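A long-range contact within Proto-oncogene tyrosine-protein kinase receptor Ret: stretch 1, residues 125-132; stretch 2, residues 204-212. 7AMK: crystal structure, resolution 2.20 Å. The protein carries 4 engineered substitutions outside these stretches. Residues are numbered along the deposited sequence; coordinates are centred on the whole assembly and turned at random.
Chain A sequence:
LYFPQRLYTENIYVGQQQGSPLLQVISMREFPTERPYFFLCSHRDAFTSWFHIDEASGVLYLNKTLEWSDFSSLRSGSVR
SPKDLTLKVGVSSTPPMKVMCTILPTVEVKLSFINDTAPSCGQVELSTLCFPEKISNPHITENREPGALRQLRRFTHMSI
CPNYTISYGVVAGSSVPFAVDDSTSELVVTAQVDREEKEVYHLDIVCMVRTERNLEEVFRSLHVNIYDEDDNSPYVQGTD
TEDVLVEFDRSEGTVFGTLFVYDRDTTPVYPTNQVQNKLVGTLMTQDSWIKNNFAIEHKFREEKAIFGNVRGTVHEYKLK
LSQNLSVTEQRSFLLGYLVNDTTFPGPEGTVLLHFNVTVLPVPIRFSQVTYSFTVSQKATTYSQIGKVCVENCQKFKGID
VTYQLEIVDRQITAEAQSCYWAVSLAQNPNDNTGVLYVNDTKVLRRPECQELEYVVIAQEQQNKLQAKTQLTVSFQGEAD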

# COMPACT_ATOMS: atom_id res chain seq x y z
N GLU A 125 62.64 10.53 -14.68
CA GLU A 125 61.84 11.36 -15.58
C GLU A 125 61.28 12.57 -14.83
O GLU A 125 60.87 12.47 -13.67
CB GLU A 125 60.67 10.55 -16.16
CG GLU A 125 61.03 9.20 -16.75
N LEU A 126 61.25 13.71 -15.53
CA LEU A 126 60.80 14.95 -14.91
C LEU A 126 59.45 14.77 -14.24
O LEU A 126 59.22 15.28 -13.15
CB LEU A 126 60.73 16.09 -15.93
CG LEU A 126 62.10 16.66 -16.34
CD1 LEU A 126 61.98 17.94 -17.16
CD2 LEU A 126 63.01 16.88 -15.13
N SER A 127 58.56 14.01 -14.89
CA SER A 127 57.24 13.81 -14.31
C SER A 127 57.33 13.13 -12.94
O SER A 127 56.63 13.53 -12.01
CB SER A 127 56.35 13.01 -15.27
OG SER A 127 56.93 11.76 -15.56
N THR A 128 58.21 12.13 -12.81
CA THR A 128 58.39 11.46 -11.52
C THR A 128 59.01 12.41 -10.50
O THR A 128 58.62 12.40 -9.33
CB THR A 128 59.29 10.22 -11.67
OG1 THR A 128 58.84 9.40 -12.75
CG2 THR A 128 59.28 9.40 -10.38
N LEU A 129 60.00 13.21 -10.92
CA LEU A 129 60.61 14.17 -10.00
C LEU A 129 59.56 15.12 -9.44
O LEU A 129 59.61 15.49 -8.26
CB LEU A 129 61.70 14.96 -10.72
CG LEU A 129 62.25 16.18 -9.97
CD1 LEU A 129 62.95 15.80 -8.65
CD2 LEU A 129 63.20 16.98 -10.86
N CYS A 130 58.62 15.53 -10.28
CA CYS A 130 57.58 16.50 -9.98
C CYS A 130 56.44 15.93 -9.13
O CYS A 130 56.02 16.56 -8.15
CB CYS A 130 57.04 17.04 -11.30
SG CYS A 130 58.09 18.36 -11.97
N PHE A 131 55.91 14.77 -9.51
CA PHE A 131 54.65 14.29 -8.94
C PHE A 131 54.73 12.80 -8.63
O PHE A 131 55.24 12.02 -9.44
CB PHE A 131 53.47 14.51 -9.88
CG PHE A 131 53.19 15.95 -10.19
CD1 PHE A 131 52.55 16.77 -9.26
CD2 PHE A 131 53.50 16.48 -11.43
CE1 PHE A 131 52.27 18.09 -9.57
CE2 PHE A 131 53.21 17.80 -11.74
CZ PHE A 131 52.61 18.61 -10.80
N PRO A 132 54.19 12.39 -7.48
CA PRO A 132 54.09 10.95 -7.19
C PRO A 132 53.41 10.20 -8.33
O PRO A 132 52.63 10.75 -9.10
CB PRO A 132 53.24 10.90 -5.93
CG PRO A 132 53.44 12.26 -5.29
CD PRO A 132 53.65 13.23 -6.40
N ASP A 204 44.40 21.60 -11.51
CA ASP A 204 45.57 21.27 -12.31
C ASP A 204 46.78 21.93 -11.67
O ASP A 204 46.84 23.16 -11.56
CB ASP A 204 45.39 21.72 -13.77
CG ASP A 204 46.09 20.77 -14.77
OD1 ASP A 204 46.46 19.65 -14.38
OD2 ASP A 204 46.27 21.14 -15.95
N ILE A 205 47.73 21.10 -11.20
CA ILE A 205 49.00 21.53 -10.62
C ILE A 205 50.05 21.59 -11.73
O ILE A 205 50.14 20.70 -12.58
CB ILE A 205 49.42 20.55 -9.51
CG1 ILE A 205 48.33 20.41 -8.44
CG2 ILE A 205 50.74 20.96 -8.85
CD1 ILE A 205 47.84 21.75 -7.85
N VAL A 206 50.85 22.67 -11.75
CA VAL A 206 51.97 22.81 -12.68
C VAL A 206 53.27 22.75 -11.88
O VAL A 206 53.41 23.43 -10.85
CB VAL A 206 51.91 24.13 -13.48
CG1 VAL A 206 52.09 25.31 -12.56
CG2 VAL A 206 53.00 24.15 -14.54
N CYS A 207 54.21 21.95 -12.37
CA CYS A 207 55.55 21.82 -11.82
C CYS A 207 56.54 22.43 -12.83
O CYS A 207 56.54 22.05 -14.00
CB CYS A 207 55.87 20.35 -11.54
SG CYS A 207 57.49 20.01 -10.89
N MET A 208 57.36 23.38 -12.37
CA MET A 208 58.31 24.10 -13.22
C MET A 208 59.73 23.79 -12.75
O MET A 208 60.06 24.03 -11.60
CB MET A 208 58.05 25.60 -13.21
CG MET A 208 56.66 25.94 -13.72
SD MET A 208 56.07 27.60 -13.35
CE MET A 208 56.51 28.40 -14.91
N VAL A 209 60.54 23.26 -13.65
CA VAL A 209 61.82 22.69 -13.30
C VAL A 209 62.87 23.36 -14.17
O VAL A 209 62.77 23.34 -15.40
CB VAL A 209 61.82 21.17 -13.49
CG1 VAL A 209 63.13 20.53 -12.99
CG2 VAL A 209 60.61 20.57 -12.78
N ARG A 210 63.83 24.02 -13.53
CA ARG A 210 64.93 24.64 -14.26
C ARG A 210 66.04 23.59 -14.36
O ARG A 210 66.71 23.29 -13.38
CB ARG A 210 65.40 25.91 -13.57
CG ARG A 210 66.30 26.79 -14.44
N THR A 211 66.20 23.01 -15.54
CA THR A 211 67.26 22.03 -15.79
C THR A 211 68.49 22.72 -16.40
O THR A 211 68.53 23.94 -16.56
CB THR A 211 66.75 20.93 -16.72
OG1 THR A 211 66.52 21.47 -18.04
CG2 THR A 211 65.45 20.31 -16.19
N GLU A 212 69.50 21.92 -16.74
CA GLU A 212 70.64 22.39 -17.54
C GLU A 212 70.23 22.74 -18.97
O GLU A 212 71.04 23.29 -19.71
CB GLU A 212 71.77 21.35 -17.56
CG GLU A 212 71.50 20.04 -18.33
CD GLU A 212 70.38 19.20 -17.70
OE1 GLU A 212 69.84 19.67 -16.67
OE2 GLU A 212 70.03 18.11 -18.21

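A short helix, residues 126-130, packs against residues 204-210 of a strand that begins earlier in the chain, their axes approaching to 9.4 Å with an angle of 114° between the N-to-C directions. The backbones come nearer at Cys 130 and Cys 207, whose CA atoms lie 6.0 Å apart, than at Leu 126 and Val 209, where the CA separation is 8.0 Å. The helix supplies its own backbone hydrogen bonds, among them Leu 129 N to Glu 125 O (3.0 Å), Cys 130 N to Leu 126 O (2.9 Å) and Phe 131 N to Ser 127 O (2.9 Å). No hydrogen bond crosses between the stretches, so the contact rests on one covalent link and apolar packing.

The covalent link is the disulfide between Cys 130 SG and Cys 207 SG, 2.1 Å long with a chi3 of -71°. It fixes the last helical residue to the strand across 77 positions of sequence. The m rotamer of Cys 130 and the t rotamer of Cys 207 bring the two sulfurs together.

Aliphatic contacts gather around Val 209. Its CG1 lies 4.2 Å from Leu 126 CD2 and 4.1 Å from Leu 129 CD2, while its CG2 approaches Cys 130 SG to 3.4 Å, placing this methyl against the disulfide. Ile 205, Cys 207 and Val 209 direct their CA-to-CB bonds toward the helical stretch, whereas Val 206 and Met 208 point away, the alternation expected of an extended strand. Beyond the strand, Thr 211 offers its methyl, with CG2 4.3 Å from Leu 126 CD1.

Phe 131, just past the helix, extends the apolar surface. Ile 205 CG2 meets the ring edge, 3.3 Å from Phe 131 CE1, and Cys 207 CB lies obliquely 3.7 Å from Phe 131 CE2. Cys 207 SG sits 5.4 Å from the centroid of the Phe 131 ring, an oblique sulfur-aromatic contact made by one of the disulfide sulfurs.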